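Local coordinates for bifunctional GH43-CE protein (Bacteroides eggerthii, PDB 6MLY) that probably breaks down complex arabinoxylans, joining a family 43 glycoside hydrolase, a likely xylan beta-xylosidase, to a carbohydrate esterase in one chain, at residues 317-321 with 349-353; 247-253 with 265-269; 569-573 with 773-778. All coordinates share one frame; numbering follows the deposited sequence.

Contact 1 of 3, residues 317-321 with 349-353; sequences DDFNR and KGYLR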
ATOM      1  N   ASP A 317      -8.158   3.921  19.099  1.00 63.35           N
ATOM      2  CA  ASP A 317      -9.444   4.065  19.783  1.00 63.41           C
ATOM      3  C   ASP A 317      -9.912   2.698  20.281  1.00 64.12           C
ATOM      4  O   ASP A 317     -10.150   1.797  19.486  1.00 64.60           O
ATOM      5  CB  ASP A 317     -10.508   4.686  18.871  1.00 63.00           C
ATOM      6  CG  ASP A 317     -11.607   5.447  19.603  1.00 63.30           C
ATOM      7  OD1 ASP A 317     -11.705   5.315  20.844  1.00 63.54           O
ATOM      8  OD2 ASP A 317     -12.358   6.179  18.928  1.00 63.24           O
ATOM      9  N   ASP A 318     -10.061   2.576  21.604  1.00 65.42           N
ATOM     10  CA  ASP A 318     -10.529   1.350  22.252  1.00 66.95           C
ATOM     11  C   ASP A 318     -12.064   1.287  22.207  1.00 67.25           C
ATOM     12  O   ASP A 318     -12.660   0.288  22.629  1.00 68.62           O
ATOM     13  CB  ASP A 318      -9.995   1.249  23.688  1.00 68.34           C
ATOM     14  CG  ASP A 318     -10.450   2.354  24.631  1.00 68.91           C
ATOM     15  OD1 ASP A 318     -11.064   3.326  24.153  1.00 69.83           O
ATOM     16  OD2 ASP A 318     -10.185   2.235  25.843  1.00 70.54           O
ATOM     17  N   PHE A 319     -12.688   2.365  21.710  1.00 66.71           N
ATOM     18  CA  PHE A 319     -14.143   2.525  21.581  1.00 66.72           C
ATOM     19  C   PHE A 319     -14.816   2.393  22.955  1.00 67.03           C
ATOM     20  O   PHE A 319     -15.955   1.930  23.063  1.00 67.43           O
ATOM     21  CB  PHE A 319     -14.694   1.575  20.514  1.00 67.04           C
ATOM     22  CG  PHE A 319     -14.272   1.930  19.109  1.00 66.85           C
ATOM     23  CD1 PHE A 319     -14.625   3.148  18.550  1.00 66.53           C
ATOM     24  CD2 PHE A 319     -13.515   1.055  18.346  1.00 67.23           C
ATOM     25  CE1 PHE A 319     -14.231   3.482  17.263  1.00 66.49           C
ATOM     26  CE2 PHE A 319     -13.124   1.388  17.057  1.00 66.84           C
ATOM     27  CZ  PHE A 319     -13.486   2.599  16.518  1.00 66.30           C
ATOM     28  N   ASN A 320     -14.095   2.849  23.989  1.00 67.36           N
ATOM     29  CA  ASN A 320     -14.582   2.984  25.355  1.00 67.98           C
ATOM     30  C   ASN A 320     -14.726   4.470  25.665  1.00 68.12           C
ATOM     31  O   ASN A 320     -13.804   5.240  25.395  1.00 67.80           O
ATOM     32  CB  ASN A 320     -13.620   2.401  26.392  1.00 68.44           C
ATOM     33  CG  ASN A 320     -14.088   1.102  27.005  1.00 69.18           C
ATOM     34  OD1 ASN A 320     -15.265   0.942  27.325  1.00 69.18           O
ATOM     35  ND2 ASN A 320     -13.153   0.192  27.208  1.00 69.60           N
ATOM     36  N   ARG A 321     -15.862   4.833  26.265  1.00 69.29           N
ATOM     37  CA  ARG A 321     -16.209   6.206  26.529  1.00 69.85           C
ATOM     38  C   ARG A 321     -16.601   6.342  28.004  1.00 72.62           C
ATOM     39  O   ARG A 321     -17.416   5.567  28.504  1.00 73.56           O
ATOM     40  CB  ARG A 321     -17.336   6.642  25.586  1.00 68.48           C
ATOM     41  CG  ARG A 321     -16.987   6.555  24.105  1.00 67.45           C
ATOM     42  CD  ARG A 321     -15.789   7.405  23.706  1.00 66.46           C
ATOM     43  NE  ARG A 321     -15.551   7.397  22.266  1.00 65.71           N
ATOM     44  CZ  ARG A 321     -14.688   6.604  21.632  1.00 65.81           C
ATOM     45  NH1 ARG A 321     -13.892   5.796  22.314  1.00 65.85           N
ATOM     46  NH2 ARG A 321     -14.627   6.621  20.312  1.00 65.17           N
ATOM     47  N   LYS A 349     -21.021  -2.105  24.588  1.00 74.51           N
ATOM     48  CA  LYS A 349     -20.089  -1.236  25.318  1.00 73.94           C
ATOM     49  C   LYS A 349     -18.654  -1.731  25.093  1.00 72.74           C
ATOM     50  O   LYS A 349     -18.348  -2.886  25.365  1.00 73.37           O
ATOM     51  CB  LYS A 349     -20.432  -1.192  26.812  1.00 75.84           C
ATOM     52  CG  LYS A 349     -19.378  -0.529  27.694  1.00 76.96           C
ATOM     53  CD  LYS A 349     -19.928   0.409  28.759  1.00 78.32           C
ATOM     54  CE  LYS A 349     -19.143   1.705  28.839  1.00 77.94           C
ATOM     55  NZ  LYS A 349     -19.703   2.648  29.837  1.00 78.88           N
ATOM     56  N   GLY A 350     -17.794  -0.834  24.599  1.00 71.07           N
ATOM     57  CA  GLY A 350     -16.400  -1.125  24.264  1.00 70.26           C
ATOM     58  C   GLY A 350     -16.196  -1.376  22.774  1.00 69.84           C
ATOM     59  O   GLY A 350     -15.051  -1.537  22.318  1.00 69.22           O
ATOM     60  N   TYR A 351     -17.303  -1.397  22.017  1.00 69.94           N
ATOM     61  CA  TYR A 351     -17.310  -1.724  20.594  1.00 70.65           C
ATOM     62  C   TYR A 351     -18.014  -0.615  19.794  1.00 70.68           C
ATOM     63  O   TYR A 351     -19.007  -0.020  20.247  1.00 71.11           O
ATOM     64  CB  TYR A 351     -18.011  -3.066  20.364  1.00 71.22           C
ATOM     65  CG  TYR A 351     -17.324  -4.276  20.956  1.00 71.28           C
ATOM     66  CD1 TYR A 351     -17.362  -4.534  22.317  1.00 71.89           C
ATOM     67  CD2 TYR A 351     -16.653  -5.185  20.152  1.00 71.16           C
ATOM     68  CE1 TYR A 351     -16.740  -5.644  22.866  1.00 72.53           C
ATOM     69  CE2 TYR A 351     -16.024  -6.298  20.685  1.00 71.62           C
ATOM     70  CZ  TYR A 351     -16.069  -6.532  22.048  1.00 72.68           C
ATOM     71  OH  TYR A 351     -15.458  -7.637  22.578  1.00 73.35           O
ATOM     72  N   LEU A 352     -17.474  -0.338  18.600  1.00 71.05           N
ATOM     73  CA  LEU A 352     -18.141   0.435  17.547  1.00 70.46           C
ATOM     74  C   LEU A 352     -18.939  -0.539  16.674  1.00 71.91           C
ATOM     75  O   LEU A 352     -18.383  -1.546  16.220  1.00 74.05           O
ATOM     76  CB  LEU A 352     -17.082   1.166  16.715  1.00 69.79           C
ATOM     77  CG  LEU A 352     -17.534   1.644  15.334  1.00 69.87           C
ATOM     78  CD1 LEU A 352     -18.508   2.804  15.454  1.00 69.80           C
ATOM     79  CD2 LEU A 352     -16.342   2.042  14.483  1.00 70.13           C
ATOM     80  N   ARG A 353     -20.223  -0.242  16.447  1.00 71.05           N
ATOM     81  CA  ARG A 353     -21.097  -1.126  15.674  1.00 72.08           C
ATOM     82  C   ARG A 353     -21.637  -0.375  14.452  1.00 71.19           C
ATOM     83  O   ARG A 353     -22.572   0.417  14.572  1.00 71.57           O
ATOM     84  CB  ARG A 353     -22.249  -1.660  16.533  1.00 73.47           C
ATOM     85  CG  ARG A 353     -23.232  -2.545  15.777  1.00 74.19           C
ATOM     86  CD  ARG A 353     -24.278  -3.185  16.670  1.00 75.08           C
ATOM     87  NE  ARG A 353     -23.713  -4.261  17.470  1.00 75.65           N
ATOM     88  CZ  ARG A 353     -24.421  -5.136  18.176  1.00 76.18           C
ATOM     89  NH1 ARG A 353     -25.739  -5.053  18.216  1.00 77.96           N
ATOM     90  NH2 ARG A 353     -23.804  -6.090  18.848  1.00 76.18           N
TER

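Contact 2 of 3, residues 247-253 with 265-269; sequences RGIAQGG and YLFED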
ATOM      1  N   ARG A 247      11.673  21.439  -5.035  1.00 98.17           N
ATOM      2  CA  ARG A 247      10.881  20.194  -5.000  1.00 95.26           C
ATOM      3  C   ARG A 247       9.374  20.502  -5.105  1.00 92.14           C
ATOM      4  O   ARG A 247       8.547  19.732  -4.596  1.00 92.24           O
ATOM      5  CB  ARG A 247      11.218  19.387  -3.740  1.00 94.15           C
ATOM      6  CG  ARG A 247      12.602  18.755  -3.761  1.00 95.38           C
ATOM      7  CD  ARG A 247      12.980  18.166  -2.416  1.00 95.28           C
ATOM      8  NE  ARG A 247      13.419  19.182  -1.470  1.00 96.09           N
ATOM      9  CZ  ARG A 247      13.820  18.929  -0.230  1.00 96.84           C
ATOM     10  NH1 ARG A 247      13.830  17.687   0.223  1.00 96.78           N
ATOM     11  NH2 ARG A 247      14.207  19.917   0.555  1.00 97.23           N
ATOM     12  N   GLY A 248       9.024  21.610  -5.781  1.00 90.78           N
ATOM     13  CA  GLY A 248       7.629  22.050  -5.969  1.00 89.30           C
ATOM     14  C   GLY A 248       6.869  22.234  -4.656  1.00 87.92           C
ATOM     15  O   GLY A 248       5.615  22.171  -4.636  1.00 86.74           O
ATOM     16  N   ILE A 249       7.623  22.486  -3.567  1.00 87.22           N
ATOM     17  CA  ILE A 249       7.079  22.750  -2.226  1.00 85.40           C
ATOM     18  C   ILE A 249       6.524  24.182  -2.217  1.00 85.55           C
ATOM     19  O   ILE A 249       7.256  25.129  -1.944  1.00 86.96           O
ATOM     20  CB  ILE A 249       8.151  22.565  -1.128  1.00 86.31           C
ATOM     21  CG1 ILE A 249       8.762  21.161  -1.139  1.00 85.79           C
ATOM     22  CG2 ILE A 249       7.589  22.923   0.246  1.00 85.61           C
ATOM     23  CD1 ILE A 249      10.090  21.068  -0.420  1.00 86.90           C
ATOM     24  N   ALA A 250       5.227  24.317  -2.508  1.00 84.22           N
ATOM     25  CA  ALA A 250       4.613  25.602  -2.778  1.00 84.38           C
ATOM     26  C   ALA A 250       3.273  25.721  -2.047  1.00 83.33           C
ATOM     27  O   ALA A 250       2.756  24.739  -1.501  1.00 81.86           O
ATOM     28  CB  ALA A 250       4.436  25.776  -4.265  1.00 85.76           C
ATOM     29  N   GLN A 251       2.749  26.955  -2.049  1.00 83.64           N
ATOM     30  CA  GLN A 251       1.448  27.341  -1.510  1.00 82.44           C
ATOM     31  C   GLN A 251       1.508  27.415   0.018  1.00 81.65           C
ATOM     32  O   GLN A 251       1.830  26.434   0.685  1.00 80.04           O
ATOM     33  CB  GLN A 251       0.340  26.385  -1.947  1.00 80.95           C
ATOM     34  CG  GLN A 251      -0.998  26.692  -1.295  1.00 80.05           C
ATOM     35  CD  GLN A 251      -2.150  26.029  -2.006  1.00 79.72           C
ATOM     36  OE1 GLN A 251      -1.970  25.164  -2.862  1.00 80.24           O
ATOM     37  NE2 GLN A 251      -3.358  26.431  -1.650  1.00 79.58           N
ATOM     38  N   GLY A 252       1.140  28.591   0.540  1.00 81.89           N
ATOM     39  CA  GLY A 252       1.131  28.904   1.959  1.00 80.75           C
ATOM     40  C   GLY A 252       1.256  30.401   2.193  1.00 81.67           C
ATOM     41  O   GLY A 252       0.931  31.208   1.318  1.00 82.85           O
ATOM     42  N   GLY A 253       1.738  30.760   3.386  1.00 81.45           N
ATOM     43  CA  GLY A 253       1.961  32.141   3.785  1.00 82.31           C
ATOM     44  C   GLY A 253       3.015  32.236   4.876  1.00 82.25           C
ATOM     45  O   GLY A 253       3.731  31.256   5.131  1.00 82.28           O
ATOM     46  N   TYR A 265       5.022  28.539   5.921  1.00 79.71           N
ATOM     47  CA  TYR A 265       4.310  27.259   5.947  1.00 78.44           C
ATOM     48  C   TYR A 265       3.851  26.938   4.519  1.00 79.45           C
ATOM     49  O   TYR A 265       3.177  27.755   3.891  1.00 79.56           O
ATOM     50  CB  TYR A 265       3.171  27.263   6.971  1.00 76.48           C
ATOM     51  CG  TYR A 265       2.050  28.237   6.721  1.00 76.77           C
ATOM     52  CD1 TYR A 265       0.956  27.891   5.946  1.00 75.76           C
ATOM     53  CD2 TYR A 265       2.068  29.502   7.289  1.00 77.52           C
ATOM     54  CE1 TYR A 265      -0.082  28.780   5.726  1.00 75.93           C
ATOM     55  CE2 TYR A 265       1.040  30.408   7.077  1.00 77.24           C
ATOM     56  CZ  TYR A 265      -0.042  30.044   6.295  1.00 76.52           C
ATOM     57  OH  TYR A 265      -1.060  30.931   6.093  1.00 76.12           O
ATOM     58  N   LEU A 266       4.274  25.761   4.025  1.00 80.14           N
ATOM     59  CA  LEU A 266       4.054  25.281   2.650  1.00 80.84           C
ATOM     60  C   LEU A 266       3.821  23.764   2.676  1.00 80.40           C
ATOM     61  O   LEU A 266       3.947  23.136   3.728  1.00 78.75           O
ATOM     62  CB  LEU A 266       5.287  25.601   1.798  1.00 82.04           C
ATOM     63  CG  LEU A 266       5.786  27.044   1.819  1.00 83.36           C
ATOM     64  CD1 LEU A 266       7.223  27.120   1.321  1.00 84.17           C
ATOM     65  CD2 LEU A 266       4.881  27.945   0.991  1.00 84.35           C
ATOM     66  N   PHE A 267       3.530  23.174   1.509  1.00 81.83           N
ATOM     67  CA  PHE A 267       3.369  21.716   1.402  1.00 82.46           C
ATOM     68  C   PHE A 267       3.910  21.188   0.066  1.00 84.45           C
ATOM     69  O   PHE A 267       3.901  21.895  -0.951  1.00 85.60           O
ATOM     70  CB  PHE A 267       1.904  21.313   1.602  1.00 82.10           C
ATOM     71  CG  PHE A 267       0.960  21.683   0.483  1.00 82.69           C
ATOM     72  CD1 PHE A 267       0.869  20.905  -0.663  1.00 83.30           C
ATOM     73  CD2 PHE A 267       0.133  22.790   0.591  1.00 83.06           C
ATOM     74  CE1 PHE A 267      -0.008  21.241  -1.684  1.00 84.06           C
ATOM     75  CE2 PHE A 267      -0.743  23.124  -0.431  1.00 83.46           C
ATOM     76  CZ  PHE A 267      -0.814  22.352  -1.566  1.00 84.05           C
ATOM     77  N   GLU A 268       4.356  19.922   0.100  1.00 84.90           N
ATOM     78  CA  GLU A 268       4.840  19.145  -1.054  1.00 85.69           C
ATOM     79  C   GLU A 268       3.777  18.105  -1.425  1.00 84.78           C
ATOM     80  O   GLU A 268       2.957  17.738  -0.589  1.00 83.88           O
ATOM     81  CB  GLU A 268       6.153  18.442  -0.693  1.00 86.21           C
ATOM     82  CG  GLU A 268       6.977  17.989  -1.890  1.00 87.80           C
ATOM     83  CD  GLU A 268       8.045  16.949  -1.578  1.00 89.32           C
ATOM     84  OE1 GLU A 268       7.973  16.338  -0.489  1.00 88.94           O
ATOM     85  OE2 GLU A 268       8.945  16.743  -2.427  1.00 91.05           O
ATOM     86  N   ASP A 269       3.799  17.644  -2.680  1.00 86.64           N
ATOM     87  CA  ASP A 269       3.064  16.442  -3.099  1.00 85.52           C
ATOM     88  C   ASP A 269       3.999  15.235  -2.964  1.00 87.46           C
ATOM     89  O   ASP A 269       4.780  14.959  -3.874  1.00 91.54           O
ATOM     90  CB  ASP A 269       2.534  16.578  -4.529  1.00 84.84           C
ATOM     91  CG  ASP A 269       1.579  17.744  -4.717  1.00 85.08           C
ATOM     92  OD1 ASP A 269       1.011  18.196  -3.708  1.00 84.33           O
ATOM     93  OD2 ASP A 269       1.419  18.195  -5.870  1.00 84.18           O
TER

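Contact 3 of 3, residues 569-573 with 773-778; sequences VFGKS and FNENTL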
ATOM      1  N   VAL A 569       0.663 -21.419  -2.109  1.00 77.13           N
ATOM      2  CA  VAL A 569       0.853 -22.877  -2.119  1.00 77.07           C
ATOM      3  C   VAL A 569       1.877 -23.293  -1.050  1.00 76.15           C
ATOM      4  O   VAL A 569       1.612 -24.215  -0.277  1.00 76.34           O
ATOM      5  CB  VAL A 569       1.289 -23.375  -3.511  1.00 77.49           C
ATOM      6  CG1 VAL A 569       1.519 -24.878  -3.524  1.00 77.58           C
ATOM      7  CG2 VAL A 569       0.294 -22.978  -4.593  1.00 78.10           C
ATOM      8  N   PHE A 570       3.046 -22.634  -1.043  1.00 74.99           N
ATOM      9  CA  PHE A 570       4.183 -23.004  -0.179  1.00 73.99           C
ATOM     10  C   PHE A 570       4.296 -22.057   1.025  1.00 73.80           C
ATOM     11  O   PHE A 570       4.380 -22.516   2.167  1.00 73.98           O
ATOM     12  CB  PHE A 570       5.498 -22.974  -0.964  1.00 74.01           C
ATOM     13  CG  PHE A 570       5.513 -23.792  -2.230  1.00 74.78           C
ATOM     14  CD1 PHE A 570       5.401 -25.174  -2.182  1.00 75.29           C
ATOM     15  CD2 PHE A 570       5.652 -23.182  -3.468  1.00 74.70           C
ATOM     16  CE1 PHE A 570       5.422 -25.928  -3.345  1.00 75.65           C
ATOM     17  CE2 PHE A 570       5.671 -23.939  -4.631  1.00 75.68           C
ATOM     18  CZ  PHE A 570       5.553 -25.311  -4.569  1.00 75.87           C
ATOM     19  N   GLY A 571       4.310 -20.746   0.733  1.00 72.40           N
ATOM     20  CA  GLY A 571       4.648 -19.643   1.653  1.00 71.61           C
ATOM     21  C   GLY A 571       4.476 -19.967   3.129  1.00 71.40           C
ATOM     22  O   GLY A 571       5.462 -20.069   3.859  1.00 71.18           O
ATOM     23  N   LYS A 572       3.220 -20.099   3.570  1.00 71.68           N
ATOM     24  CA  LYS A 572       2.873 -20.198   4.997  1.00 72.82           C
ATOM     25  C   LYS A 572       3.681 -21.312   5.683  1.00 73.70           C
ATOM     26  O   LYS A 572       4.217 -21.111   6.776  1.00 73.46           O
ATOM     27  CB  LYS A 572       1.370 -20.439   5.163  1.00 72.95           C
ATOM     28  N   SER A 573       3.767 -22.481   5.037  1.00 74.75           N
ATOM     29  CA  SER A 573       4.345 -23.691   5.646  1.00 75.12           C
ATOM     30  C   SER A 573       5.860 -23.538   5.844  1.00 75.25           C
ATOM     31  O   SER A 573       6.399 -23.960   6.869  1.00 75.87           O
ATOM     32  CB  SER A 573       4.011 -24.915   4.837  1.00 75.79           C
ATOM     33  OG  SER A 573       4.230 -24.679   3.455  1.00 76.27           O
ATOM     34  N   PHE A 773      -0.004 -32.226  -3.935  1.00 83.92           N
ATOM     35  CA  PHE A 773       0.020 -31.073  -2.967  1.00 84.57           C
ATOM     36  C   PHE A 773      -0.925 -31.359  -1.798  1.00 84.45           C
ATOM     37  O   PHE A 773      -2.115 -31.052  -1.878  1.00 86.09           O
ATOM     38  CB  PHE A 773      -0.402 -29.750  -3.621  1.00 85.18           C
ATOM     39  CG  PHE A 773       0.721 -28.958  -4.240  1.00 84.42           C
ATOM     40  CD1 PHE A 773       1.832 -28.612  -3.489  1.00 84.22           C
ATOM     41  CD2 PHE A 773       0.666 -28.549  -5.565  1.00 85.03           C
ATOM     42  CE1 PHE A 773       2.872 -27.895  -4.060  1.00 83.50           C
ATOM     43  CE2 PHE A 773       1.707 -27.828  -6.134  1.00 84.10           C
ATOM     44  CZ  PHE A 773       2.811 -27.503  -5.379  1.00 83.64           C
ATOM     45  N   ASN A 774      -0.373 -31.916  -0.714  1.00 83.75           N
ATOM     46  CA  ASN A 774      -1.155 -32.299   0.459  1.00 82.40           C
ATOM     47  C   ASN A 774      -0.282 -32.170   1.713  1.00 82.67           C
ATOM     48  O   ASN A 774       0.907 -31.870   1.618  1.00 80.70           O
ATOM     49  CB  ASN A 774      -1.726 -33.709   0.300  1.00 82.79           C
ATOM     50  CG  ASN A 774      -0.639 -34.739   0.099  1.00 82.29           C
ATOM     51  OD1 ASN A 774       0.005 -35.155   1.057  1.00 82.25           O
ATOM     52  ND2 ASN A 774      -0.410 -35.123  -1.146  1.00 83.35           N
ATOM     53  N   GLU A 775      -0.900 -32.413   2.876  1.00 84.15           N
ATOM     54  CA  GLU A 775      -0.282 -32.254   4.193  1.00 84.93           C
ATOM     55  C   GLU A 775       1.085 -32.941   4.228  1.00 84.40           C
ATOM     56  O   GLU A 775       2.081 -32.318   4.594  1.00 85.33           O
ATOM     57  CB  GLU A 775      -1.165 -32.862   5.283  1.00 87.05           C
ATOM     58  CG  GLU A 775      -2.448 -32.094   5.537  1.00 88.70           C
ATOM     59  CD  GLU A 775      -3.246 -32.601   6.727  1.00 90.76           C
ATOM     60  OE1 GLU A 775      -3.056 -33.776   7.108  1.00 92.31           O
ATOM     61  OE2 GLU A 775      -4.052 -31.817   7.274  1.00 92.08           O
ATOM     62  N   ASN A 776       1.104 -34.220   3.831  1.00 85.14           N
ATOM     63  CA  ASN A 776       2.246 -35.116   4.018  1.00 83.56           C
ATOM     64  C   ASN A 776       3.378 -34.727   3.058  1.00 82.32           C
ATOM     65  O   ASN A 776       4.533 -34.613   3.479  1.00 81.88           O
ATOM     66  CB  ASN A 776       1.835 -36.582   3.851  1.00 84.63           C
ATOM     67  CG  ASN A 776       0.643 -36.968   4.706  1.00 85.35           C
ATOM     68  OD1 ASN A 776      -0.266 -37.651   4.239  1.00 87.66           O
ATOM     69  ND2 ASN A 776       0.627 -36.528   5.954  1.00 84.11           N
ATOM     70  N   THR A 777       3.036 -34.523   1.778  1.00 80.93           N
ATOM     71  CA  THR A 777       4.007 -34.138   0.745  1.00 79.80           C
ATOM     72  C   THR A 777       4.617 -32.777   1.103  1.00 79.59           C
ATOM     73  O   THR A 777       5.833 -32.594   1.013  1.00 81.00           O
ATOM     74  CB  THR A 777       3.379 -34.140  -0.658  1.00 78.42           C
ATOM     75  OG1 THR A 777       1.985 -33.842  -0.570  1.00 77.80           O
ATOM     76  CG2 THR A 777       3.544 -35.465  -1.369  1.00 78.64           C
ATOM     77  N   LEU A 778       3.760 -31.839   1.520  1.00 79.52           N
ATOM     78  CA  LEU A 778       4.183 -30.498   1.932  1.00 79.20           C
ATOM     79  C   LEU A 778       5.176 -30.608   3.097  1.00 79.14           C
ATOM     80  O   LEU A 778       6.258 -30.038   3.043  1.00 78.92           O
ATOM     81  CB  LEU A 778       2.946 -29.676   2.319  1.00 79.99           C
ATOM     82  CG  LEU A 778       3.109 -28.155   2.308  1.00 79.43           C
ATOM     83  CD1 LEU A 778       3.206 -27.623   0.883  1.00 79.45           C
ATOM     84  CD2 LEU A 778       1.956 -27.487   3.041  1.00 79.26           C
TER

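Contact 1 of 3, residues 317-321 with 349-353
Phe-319, whose ring meets Leu-352, gives its backbone N to Asp-317 OD1, an oxygen that Arg-321 NH1 also grips. The Phe-319 N approaches it from above the carboxylate plane and closes an Asx turn. Arg-321 NH1 comes to Asp-317 OD1 on its syn side, 2.7 Å away, while NH2 takes OD2 in the same manner, an end-on, two-pronged salt bridge. NH1 also donates to Asn-320 O, from well above that carbonyl plane but within the guanidinium plane, which helps fix the rotation of the group. A second Asx turn follows at once, with Asp-318 OD1 accepting from Asn-320 N. The two turns and the salt bridge fold the segment back on itself, with the Phe-319 side chain directed at Leu-352.

The Phe-319 ring lies flat against Leu-352, whose CB sits 3.6 Å from the centroid, only 7° off the ring normal. Leu-352 has CG trans to its backbone N (chi1 161°), and the branch carries CD2 on to the far end of the ring, 3.6 Å from Phe-319 CZ. The opposite face of the same ring is backed by Asp-317 CB. Along the backbone, Gly-350 CA makes a CH...O contact of 3.3 Å with Phe-319 O, and Asn-320 OD1 stands beside the same CA. No hydrogen bond crosses between the segments.

The contact pins the loop ahead of strand 333-335 to the start of strand 352-355 in the concanavalin A-like domain. Strand 502-511 binds both sides, through backbone bonds of Phe-508 to Asp-317 and of Phe-505 to Leu-352.

Contact 2 of 3, residues 247-253 with 265-269
Gln-251 and Phe-267 meet through the amide end of one and the ring edge of the other, OE1 lying 3.3 Å from CZ near the ring plane, with amide and ring planes 44° apart. Gln-251 runs extended, CG trans to the backbone N (chi1 175°), and its CB, CG and CD all pass along CE2. Over the centre of one face of that ring stands Ala-250 O. On the other side of the strand, Ile-249 CG2 packs on Leu-266 CB at 3.9 Å, and CG1 on the aliphatic part of Glu-268.

Behind these contacts is an antiparallel hydrogen-bonded pair: Ala-250 N gives to Phe-267 O (3.2 Å), and the return bond is weak. Further along, Tyr-265 N donates to Gly-253 O at 3.1 Å, and Gly-252 and Gly-253 pass across one face of the Tyr-265 ring. The phenol OH is held by Gln-203 and Met-35 N.

The hairpin 250-256/262-269, extended by strand 275-282, fits a blade of the five-bladed propeller of family 43. Gln-251 lies about 5 Å, side chain to side chain, from Asp-143, the predicted pKa modulator, consistent with a place in the active-site wall. The Phe-267 C-H edge facing OE1 probably steadies the amide.

Contact 3 of 3, residues 569-573 with 773-778
At chi1 179° Val-569 holds CG1 opposite its backbone nitrogen, which sets this methyl over one face of the Phe-773 ring, 3.6 Å from the centroid and toward the rim. Phe-570, with CG trans to its carbonyl carbon (chi1 -54°), brings its own ring up to the same methyl from a direction roughly at right angles, so that CG1 fills the corner between the two rings. The rings themselves meet obliquely, planes 61° apart, with Phe-570 CE1 at the edge of Phe-773. Trp-675 stacks on Phe-773 and also meets Phe-570, completing an aromatic cluster. With an alanine at Phe-773, the Val-569 methyl would probably lose the face it rests on and Trp-675 its stacking partner.

The two helices, 563-577 and 775-789, belong to the alpha/beta hydrolase part of the chain, where the first and last helices of the fold characteristically flank the same face of the sheet. Phe-570 also touches residues of a probable nucleophile elbow. Asn-774 is the N-cap of the later helix: its OD1 takes Thr-777 N at 3.2 Å, and the reciprocal bond that would complete the capping box is less certain. One turn on, Leu-778 leans CD2 on Ser-573, 3.6 Å from OG. That hydroxyl is itself turned back to Phe-570 O, donating in the carbonyl plane onto a lone pair, and the same oxygen accepts from Ser-573 N.

How the contacts relate
No secondary-structure element is shared among the three contacts, and none touches another: their centres lie 38 to 52 Å apart, in the concanavalin A-like domain (contact 1), the family 43 domain (contact 2) and the esterase region (contact 3). Contact 2 is the buried one and joins adjacent strands through backbone hydrogen bonds, with a polar side chain near the predicted catalytic site. Contact 1 is partly buried; the polar bonds between its own residues stay inside segment 317-321, and one ring does most of the joining. Contact 3, at the surface, brings together helices some 200 residues apart by apolar and aromatic packing, with its polar bonds kept within each segment.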